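PDB 1URU: amphiphysin from Drosophila melanogaster, which probably binds and senses curved membranes through its dimeric, coiled-coil BAR domain, consistent with a role in endocytosis. Local coordinates for residues F60-S74 against W106-L118. Numbering follows the deposited sequence.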
ATOM      1  N   PHE A  60      -2.555  -7.124  11.001  1.00 46.43           N
ATOM      2  CA  PHE A  60      -1.171  -6.796  10.760  1.00 45.83           C
ATOM      3  C   PHE A  60      -0.666  -7.567   9.542  1.00 46.01           C
ATOM      4  O   PHE A  60       0.140  -7.068   8.777  1.00 46.17           O
ATOM      5  CB  PHE A  60      -0.295  -7.076  11.995  1.00 45.34           C
ATOM      6  CG  PHE A  60       1.092  -6.598  11.826  1.00 43.63           C
ATOM      7  CD1 PHE A  60       1.354  -5.250  11.792  1.00 44.58           C
ATOM      8  CD2 PHE A  60       2.113  -7.476  11.571  1.00 44.58           C
ATOM      9  CE1 PHE A  60       2.646  -4.779  11.589  1.00 45.88           C
ATOM     10  CE2 PHE A  60       3.412  -7.020  11.352  1.00 45.86           C
ATOM     11  CZ  PHE A  60       3.677  -5.669  11.354  1.00 45.56           C
ATOM     12  N   ASN A  61      -1.135  -8.792   9.366  1.00 46.25           N
ATOM     13  CA  ASN A  61      -0.776  -9.566   8.186  1.00 46.64           C
ATOM     14  C   ASN A  61      -1.388  -8.947   6.930  1.00 46.79           C
ATOM     15  O   ASN A  61      -0.802  -8.991   5.860  1.00 46.40           O
ATOM     16  CB  ASN A  61      -1.172 -11.049   8.331  1.00 46.22           C
ATOM     17  CG  ASN A  61      -0.098 -11.870   9.036  1.00 45.87           C
ATOM     18  OD1 ASN A  61      -0.390 -12.689   9.897  1.00 47.91           O
ATOM     19  ND2 ASN A  61       1.148 -11.653   8.673  1.00 47.24           N
ATOM     20  N   ASN A  62      -2.561  -8.357   7.085  1.00 47.66           N
ATOM     21  CA  ASN A  62      -3.203  -7.642   5.999  1.00 48.31           C
ATOM     22  C   ASN A  62      -2.386  -6.383   5.667  1.00 47.99           C
ATOM     23  O   ASN A  62      -2.172  -6.082   4.512  1.00 47.45           O
ATOM     24  CB  ASN A  62      -4.656  -7.314   6.361  1.00 48.68           C
ATOM     25  CG  ASN A  62      -5.376  -6.582   5.250  1.00 50.67           C
ATOM     26  OD1 ASN A  62      -5.476  -7.089   4.130  1.00 54.78           O
ATOM     27  ND2 ASN A  62      -5.857  -5.378   5.538  1.00 51.08           N
ATOM     28  N   TYR A  63      -1.882  -5.703   6.701  1.00 47.85           N
ATOM     29  CA  TYR A  63      -1.062  -4.505   6.546  1.00 47.23           C
ATOM     30  C   TYR A  63       0.223  -4.814   5.815  1.00 47.47           C
ATOM     31  O   TYR A  63       0.621  -4.080   4.932  1.00 47.89           O
ATOM     32  CB  TYR A  63      -0.731  -3.938   7.902  1.00 46.65           C
ATOM     33  CG  TYR A  63       0.055  -2.656   7.895  1.00 45.42           C
ATOM     34  CD1 TYR A  63      -0.484  -1.497   7.359  1.00 44.72           C
ATOM     35  CD2 TYR A  63       1.327  -2.587   8.465  1.00 44.89           C
ATOM     36  CE1 TYR A  63       0.218  -0.289   7.372  1.00 43.33           C
ATOM     37  CE2 TYR A  63       2.048  -1.380   8.482  1.00 44.57           C
ATOM     38  CZ  TYR A  63       1.467  -0.235   7.940  1.00 42.97           C
ATOM     39  OH  TYR A  63       2.132   0.947   7.950  1.00 41.01           O
ATOM     40  N   ILE A  64       0.859  -5.916   6.161  1.00 47.53           N
ATOM     41  CA  ILE A  64       2.137  -6.251   5.556  1.00 48.09           C
ATOM     42  C   ILE A  64       2.011  -6.452   4.043  1.00 47.61           C
ATOM     43  O   ILE A  64       2.766  -5.869   3.277  1.00 47.36           O
ATOM     44  CB  ILE A  64       2.711  -7.528   6.152  1.00 48.44           C
ATOM     45  CG1 ILE A  64       2.912  -7.386   7.658  1.00 50.06           C
ATOM     46  CG2 ILE A  64       3.996  -7.914   5.392  1.00 48.81           C
ATOM     47  CD1 ILE A  64       4.339  -7.390   8.089  1.00 52.25           C
ATOM     48  N   ARG A  65       1.099  -7.304   3.596  1.00 46.75           N
ATOM     49  CA  ARG A  65       0.983  -7.479   2.155  1.00 46.66           C
ATOM     50  C   ARG A  65       0.471  -6.199   1.479  1.00 44.88           C
ATOM     51  O   ARG A  65       0.798  -5.939   0.334  1.00 45.75           O
ATOM     52  CB  ARG A  65       0.169  -8.733   1.767  1.00 47.25           C
ATOM     53  CG  ARG A  65      -1.269  -8.713   2.119  1.00 49.04           C
ATOM     54  CD  ARG A  65      -2.201  -9.385   1.086  1.00 52.02           C
ATOM     55  NE  ARG A  65      -3.534  -8.797   1.250  1.00 54.15           N
ATOM     56  CZ  ARG A  65      -4.110  -7.944   0.424  1.00 55.27           C
ATOM     57  NH1 ARG A  65      -3.532  -7.588  -0.730  1.00 56.62           N
ATOM     58  NH2 ARG A  65      -5.297  -7.457   0.751  1.00 55.57           N
ATOM     59  N   CYS A  66      -0.290  -5.372   2.179  1.00 42.53           N
ATOM     60  CA  CYS A  66      -0.691  -4.121   1.568  1.00 40.23           C
ATOM     61  C   CYS A  66       0.507  -3.193   1.391  1.00 42.33           C
ATOM     62  O   CYS A  66       0.595  -2.480   0.398  1.00 42.71           O
ATOM     63  CB  CYS A  66      -1.845  -3.473   2.320  1.00 39.60           C
ATOM     64  SG  CYS A  66      -3.398  -4.311   1.906  1.00 23.37           S
ATOM     65  N   VAL A  67       1.435  -3.257   2.340  1.00 43.28           N
ATOM     66  CA  VAL A  67       2.699  -2.531   2.309  1.00 44.20           C
ATOM     67  C   VAL A  67       3.606  -3.052   1.184  1.00 45.38           C
ATOM     68  O   VAL A  67       4.125  -2.274   0.383  1.00 45.84           O
ATOM     69  CB  VAL A  67       3.478  -2.697   3.669  1.00 44.11           C
ATOM     70  CG1 VAL A  67       4.867  -2.140   3.547  1.00 43.75           C
ATOM     71  CG2 VAL A  67       2.714  -2.066   4.868  1.00 43.79           C
ATOM     72  N   ARG A  68       3.828  -4.366   1.180  1.00 46.40           N
ATOM     73  CA  ARG A  68       4.605  -5.058   0.169  1.00 47.30           C
ATOM     74  C   ARG A  68       4.148  -4.612  -1.214  1.00 47.04           C
ATOM     75  O   ARG A  68       4.958  -4.173  -2.024  1.00 46.88           O
ATOM     76  CB  ARG A  68       4.461  -6.589   0.314  1.00 47.75           C
ATOM     77  CG  ARG A  68       5.698  -7.283   0.890  1.00 50.93           C
ATOM     78  CD  ARG A  68       5.435  -8.561   1.722  1.00 54.23           C
ATOM     79  NE  ARG A  68       6.300  -8.593   2.911  1.00 58.63           N
ATOM     80  CZ  ARG A  68       6.609  -9.684   3.640  1.00 61.01           C
ATOM     81  NH1 ARG A  68       6.132 -10.886   3.315  1.00 61.98           N
ATOM     82  NH2 ARG A  68       7.422  -9.569   4.696  1.00 60.24           N
ATOM     83  N   ALA A  69       2.850  -4.700  -1.472  1.00 46.96           N
ATOM     84  CA  ALA A  69       2.302  -4.276  -2.763  1.00 47.05           C
ATOM     85  C   ALA A  69       2.554  -2.784  -3.048  1.00 46.92           C
ATOM     86  O   ALA A  69       2.737  -2.397  -4.211  1.00 47.46           O
ATOM     87  CB  ALA A  69       0.820  -4.572  -2.828  1.00 46.88           C
ATOM     88  N   ALA A  70       2.559  -1.961  -2.000  1.00 46.14           N
ATOM     89  CA  ALA A  70       2.827  -0.530  -2.143  1.00 46.19           C
ATOM     90  C   ALA A  70       4.295  -0.256  -2.534  1.00 45.90           C
ATOM     91  O   ALA A  70       4.577   0.605  -3.369  1.00 45.05           O
ATOM     92  CB  ALA A  70       2.459   0.216  -0.846  1.00 45.99           C
ATOM     93  N   GLN A  71       5.205  -0.996  -1.891  1.00 45.45           N
ATOM     94  CA  GLN A  71       6.623  -1.012  -2.214  1.00 45.00           C
ATOM     95  C   GLN A  71       6.823  -1.297  -3.707  1.00 45.23           C
ATOM     96  O   GLN A  71       7.513  -0.547  -4.422  1.00 44.75           O
ATOM     97  CB  GLN A  71       7.301  -2.094  -1.372  1.00 44.89           C
ATOM     98  CG  GLN A  71       8.763  -2.403  -1.739  1.00 45.07           C
ATOM     99  CD  GLN A  71       9.359  -3.544  -0.930  1.00 42.58           C
ATOM    100  OE1 GLN A  71       8.633  -4.389  -0.419  1.00 41.25           O
ATOM    101  NE2 GLN A  71      10.682  -3.572  -0.834  1.00 41.13           N
ATOM    102  N   ALA A  72       6.201  -2.385  -4.155  1.00 45.17           N
ATOM    103  CA  ALA A  72       6.233  -2.802  -5.548  1.00 45.56           C
ATOM    104  C   ALA A  72       5.741  -1.714  -6.470  1.00 46.14           C
ATOM    105  O   ALA A  72       6.337  -1.507  -7.502  1.00 46.63           O
ATOM    106  CB  ALA A  72       5.403  -4.051  -5.762  1.00 45.26           C
ATOM    107  N   ALA A  73       4.660  -1.029  -6.110  1.00 46.78           N
ATOM    108  CA  ALA A  73       4.067  -0.039  -6.995  1.00 47.32           C
ATOM    109  C   ALA A  73       4.883   1.238  -7.005  1.00 48.16           C
ATOM    110  O   ALA A  73       4.969   1.884  -8.031  1.00 48.95           O
ATOM    111  CB  ALA A  73       2.629   0.262  -6.591  1.00 47.45           C
ATOM    112  N   SER A  74       5.507   1.583  -5.881  1.00 48.96           N
ATOM    113  CA  SER A  74       6.328   2.782  -5.780  1.00 49.65           C
ATOM    114  C   SER A  74       7.577   2.635  -6.649  1.00 51.05           C
ATOM    115  O   SER A  74       8.131   3.624  -7.153  1.00 51.21           O
ATOM    116  CB  SER A  74       6.725   3.009  -4.319  1.00 49.67           C
ATOM    117  OG  SER A  74       7.573   4.136  -4.172  1.00 49.30           O
ATOM    118  N   TRP A 106      12.163   1.290   1.730  1.00 46.98           N
ATOM    119  CA  TRP A 106      10.966   0.489   1.612  1.00 47.56           C
ATOM    120  C   TRP A 106      11.293  -0.957   1.967  1.00 48.39           C
ATOM    121  O   TRP A 106      10.459  -1.662   2.529  1.00 48.88           O
ATOM    122  CB  TRP A 106      10.387   0.545   0.196  1.00 47.46           C
ATOM    123  CG  TRP A 106       9.363   1.656  -0.077  1.00 47.02           C
ATOM    124  CD1 TRP A 106       9.600   2.871  -0.679  1.00 45.66           C
ATOM    125  CD2 TRP A 106       7.958   1.629   0.218  1.00 44.84           C
ATOM    126  NE1 TRP A 106       8.432   3.583  -0.779  1.00 45.52           N
ATOM    127  CE2 TRP A 106       7.408   2.853  -0.237  1.00 44.70           C
ATOM    128  CE3 TRP A 106       7.101   0.691   0.811  1.00 43.21           C
ATOM    129  CZ2 TRP A 106       6.041   3.160  -0.121  1.00 44.26           C
ATOM    130  CZ3 TRP A 106       5.736   1.000   0.929  1.00 43.82           C
ATOM    131  CH2 TRP A 106       5.224   2.223   0.462  1.00 43.45           C
ATOM    132  N   ALA A 107      12.503  -1.407   1.658  1.00 49.00           N
ATOM    133  CA  ALA A 107      12.881  -2.773   1.994  1.00 49.78           C
ATOM    134  C   ALA A 107      13.250  -3.007   3.479  1.00 50.34           C
ATOM    135  O   ALA A 107      12.967  -4.092   3.982  1.00 50.45           O
ATOM    136  CB  ALA A 107      13.976  -3.246   1.092  1.00 49.97           C
ATOM    137  N   ASP A 108      13.879  -2.037   4.169  1.00 50.69           N
ATOM    138  CA  ASP A 108      14.086  -2.153   5.623  1.00 51.03           C
ATOM    139  C   ASP A 108      12.688  -2.279   6.231  1.00 50.54           C
ATOM    140  O   ASP A 108      12.395  -3.260   6.915  1.00 50.72           O
ATOM    141  CB  ASP A 108      14.796  -0.949   6.299  1.00 51.32           C
ATOM    142  CG  ASP A 108      16.034  -0.473   5.557  1.00 54.12           C
ATOM    143  OD1 ASP A 108      16.610  -1.284   4.805  1.00 56.04           O
ATOM    144  OD2 ASP A 108      16.509   0.706   5.667  1.00 57.14           O
ATOM    145  N   PHE A 109      11.851  -1.274   5.953  1.00 49.72           N
ATOM    146  CA  PHE A 109      10.480  -1.171   6.435  1.00 49.06           C
ATOM    147  C   PHE A 109       9.785  -2.520   6.337  1.00 49.15           C
ATOM    148  O   PHE A 109       9.355  -3.057   7.341  1.00 49.11           O
ATOM    149  CB  PHE A 109       9.732  -0.078   5.651  1.00 48.67           C
ATOM    150  CG  PHE A 109       8.325   0.195   6.138  1.00 47.68           C
ATOM    151  CD1 PHE A 109       8.069   0.486   7.472  1.00 47.29           C
ATOM    152  CD2 PHE A 109       7.250   0.172   5.246  1.00 44.95           C
ATOM    153  CE1 PHE A 109       6.754   0.737   7.915  1.00 46.44           C
ATOM    154  CE2 PHE A 109       5.954   0.424   5.668  1.00 44.14           C
ATOM    155  CZ  PHE A 109       5.699   0.700   6.997  1.00 45.55           C
ATOM    156  N   ALA A 110       9.740  -3.105   5.150  1.00 49.41           N
ATOM    157  CA  ALA A 110       9.011  -4.368   4.953  1.00 49.95           C
ATOM    158  C   ALA A 110       9.687  -5.579   5.623  1.00 50.51           C
ATOM    159  O   ALA A 110       9.011  -6.553   5.949  1.00 50.50           O
ATOM    160  CB  ALA A 110       8.794  -4.641   3.456  1.00 49.48           C
ATOM    161  N   HIS A 111      11.009  -5.519   5.801  1.00 51.40           N
ATOM    162  CA  HIS A 111      11.784  -6.572   6.478  1.00 52.15           C
ATOM    163  C   HIS A 111      11.456  -6.483   7.959  1.00 51.31           C
ATOM    164  O   HIS A 111      11.029  -7.466   8.581  1.00 51.25           O
ATOM    165  CB  HIS A 111      13.305  -6.415   6.187  1.00 52.93           C
ATOM    166  CG  HIS A 111      14.227  -7.191   7.101  1.00 56.08           C
ATOM    167  ND1 HIS A 111      14.491  -8.541   6.948  1.00 60.02           N
ATOM    168  CD2 HIS A 111      14.993  -6.780   8.142  1.00 58.35           C
ATOM    169  CE1 HIS A 111      15.358  -8.928   7.872  1.00 60.78           C
ATOM    170  NE2 HIS A 111      15.675  -7.880   8.611  1.00 60.88           N
ATOM    171  N   LYS A 112      11.621  -5.281   8.498  1.00 50.35           N
ATOM    172  CA  LYS A 112      11.374  -5.024   9.899  1.00 49.70           C
ATOM    173  C   LYS A 112       9.925  -5.385  10.282  1.00 49.03           C
ATOM    174  O   LYS A 112       9.698  -5.870  11.385  1.00 48.94           O
ATOM    175  CB  LYS A 112      11.687  -3.569  10.232  1.00 49.77           C
ATOM    176  CG  LYS A 112      13.159  -3.148  10.120  1.00 51.48           C
ATOM    177  CD  LYS A 112      13.300  -1.705  10.593  1.00 54.29           C
ATOM    178  CE  LYS A 112      14.700  -1.093  10.432  1.00 56.28           C
ATOM    179  NZ  LYS A 112      14.610   0.384  10.007  1.00 56.11           N
ATOM    180  N   LEU A 113       8.958  -5.186   9.379  1.00 47.97           N
ATOM    181  CA  LEU A 113       7.554  -5.484   9.694  1.00 47.14           C
ATOM    182  C   LEU A 113       7.336  -6.995   9.755  1.00 47.12           C
ATOM    183  O   LEU A 113       6.801  -7.506  10.727  1.00 47.42           O
ATOM    184  CB  LEU A 113       6.571  -4.861   8.681  1.00 46.61           C
ATOM    185  CG  LEU A 113       6.354  -3.351   8.610  1.00 44.46           C
ATOM    186  CD1 LEU A 113       5.375  -3.049   7.538  1.00 44.13           C
ATOM    187  CD2 LEU A 113       5.865  -2.779   9.906  1.00 44.41           C
ATOM    188  N   GLY A 114       7.756  -7.709   8.715  1.00 47.08           N
ATOM    189  CA  GLY A 114       7.558  -9.148   8.633  1.00 46.71           C
ATOM    190  C   GLY A 114       8.494 -10.006   9.464  1.00 46.60           C
ATOM    191  O   GLY A 114       8.325 -11.237   9.497  1.00 46.86           O
ATOM    192  N   ASP A 115       9.466  -9.376  10.125  1.00 46.06           N
ATOM    193  CA  ASP A 115      10.469 -10.085  10.902  1.00 45.84           C
ATOM    194  C   ASP A 115      10.458  -9.611  12.350  1.00 45.48           C
ATOM    195  O   ASP A 115       9.922 -10.299  13.214  1.00 45.10           O
ATOM    196  CB  ASP A 115      11.860  -9.918  10.279  1.00 46.21           C
ATOM    197  CG  ASP A 115      12.949 -10.629  11.064  1.00 46.13           C
ATOM    198  OD1 ASP A 115      14.106 -10.677  10.589  1.00 47.06           O
ATOM    199  OD2 ASP A 115      12.746 -11.175  12.160  1.00 46.73           O
ATOM    200  N   GLN A 116      11.047  -8.444  12.614  1.00 45.22           N
ATOM    201  CA  GLN A 116      11.119  -7.903  13.978  1.00 45.04           C
ATOM    202  C   GLN A 116       9.730  -7.724  14.631  1.00 44.58           C
ATOM    203  O   GLN A 116       9.566  -8.070  15.783  1.00 44.45           O
ATOM    204  CB  GLN A 116      11.902  -6.578  14.005  1.00 45.04           C
ATOM    205  CG  GLN A 116      13.422  -6.718  14.087  1.00 46.39           C
ATOM    206  CD  GLN A 116      14.055  -7.293  12.807  1.00 48.75           C
ATOM    207  OE1 GLN A 116      14.019  -6.673  11.743  1.00 49.43           O
ATOM    208  NE2 GLN A 116      14.623  -8.489  12.915  1.00 52.15           N
ATOM    209  N   VAL A 117       8.733  -7.221  13.897  1.00 44.30           N
ATOM    210  CA  VAL A 117       7.419  -6.935  14.483  1.00 44.22           C
ATOM    211  C   VAL A 117       6.539  -8.154  14.467  1.00 44.53           C
ATOM    212  O   VAL A 117       5.856  -8.437  15.449  1.00 44.88           O
ATOM    213  CB  VAL A 117       6.609  -5.842  13.742  1.00 44.02           C
ATOM    214  CG1 VAL A 117       5.367  -5.490  14.548  1.00 44.11           C
ATOM    215  CG2 VAL A 117       7.414  -4.594  13.493  1.00 43.60           C
ATOM    216  N   LEU A 118       6.549  -8.863  13.340  1.00 44.76           N
ATOM    217  CA  LEU A 118       5.582  -9.923  13.072  1.00 44.83           C
ATOM    218  C   LEU A 118       5.837 -11.161  13.885  1.00 44.96           C
ATOM    219  O   LEU A 118       4.885 -11.697  14.426  1.00 45.10           O
ATOM    220  CB  LEU A 118       5.549 -10.304  11.589  1.00 44.89           C
ATOM    221  CG  LEU A 118       4.715 -11.543  11.237  1.00 45.72           C
ATOM    222  CD1 LEU A 118       3.232 -11.292  11.463  1.00 46.82           C
ATOM    223  CD2 LEU A 118       4.949 -11.950   9.813  1.00 45.57           C
TER
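With its CG swung somewhat past the usual staggered position (chi1 -90°), Trp-106 lays one indole face on helix 60-74, while Phe-60, its CG anti to the backbone N (chi1 -173°), reaches over to Leu-113, Val-117 and Leu-118 at the far end of the contact. The indole is a knob among Val-67, Ala-70, Gln-71 and Ser-74. Its face takes the Gln-71 backbone: Gln-71 CA makes a CH-pi contact 3.9 Å from the centroid of the six-membered ring of Trp-106, and Ser-74 CB covers the same face. Ala-70 CB meets Trp-106 CH2 at 3.7 Å. Leu-113 is the second knob, among Phe-60, Tyr-63, Ile-64 and Val-67; its CB packs against Ile-64 CD1, while Leu-113 CD1 lies 3.8 Å from Tyr-63 CE2. The Phe-60 ring turns its edge to the backbone, with CE2 3.5 Å from Leu-113 O. Between the knobs, Val-67 CG1 touches Phe-109 CE2 at 3.5 Å. The segments run nearly antiparallel (164°), joining helices 35-84 and 92-156 of the BAR coiled coil. Helix 172-239 completes the bundle, its Phe-218 edge-to-face with Trp-106 and stacked on Phe-109; Leu-77 of the second subunit packs on Phe-60 and Tyr-63. Cutting the indole of Trp-106 back to an alanine is likely to strip the Gln-71 backbone, the Ala-70 methyl and Phe-218 of their aromatic partner. Arg-68 and Asn-61 lie at the margin, and buried Tyr-63 OH, at the Phe-109 ring edge, is satisfied by a weak hydrogen bond to Glu-215. The two segments share no hydrogen bond, so cohesion probably rests chiefly on interlocking shape and hydrophobic burial.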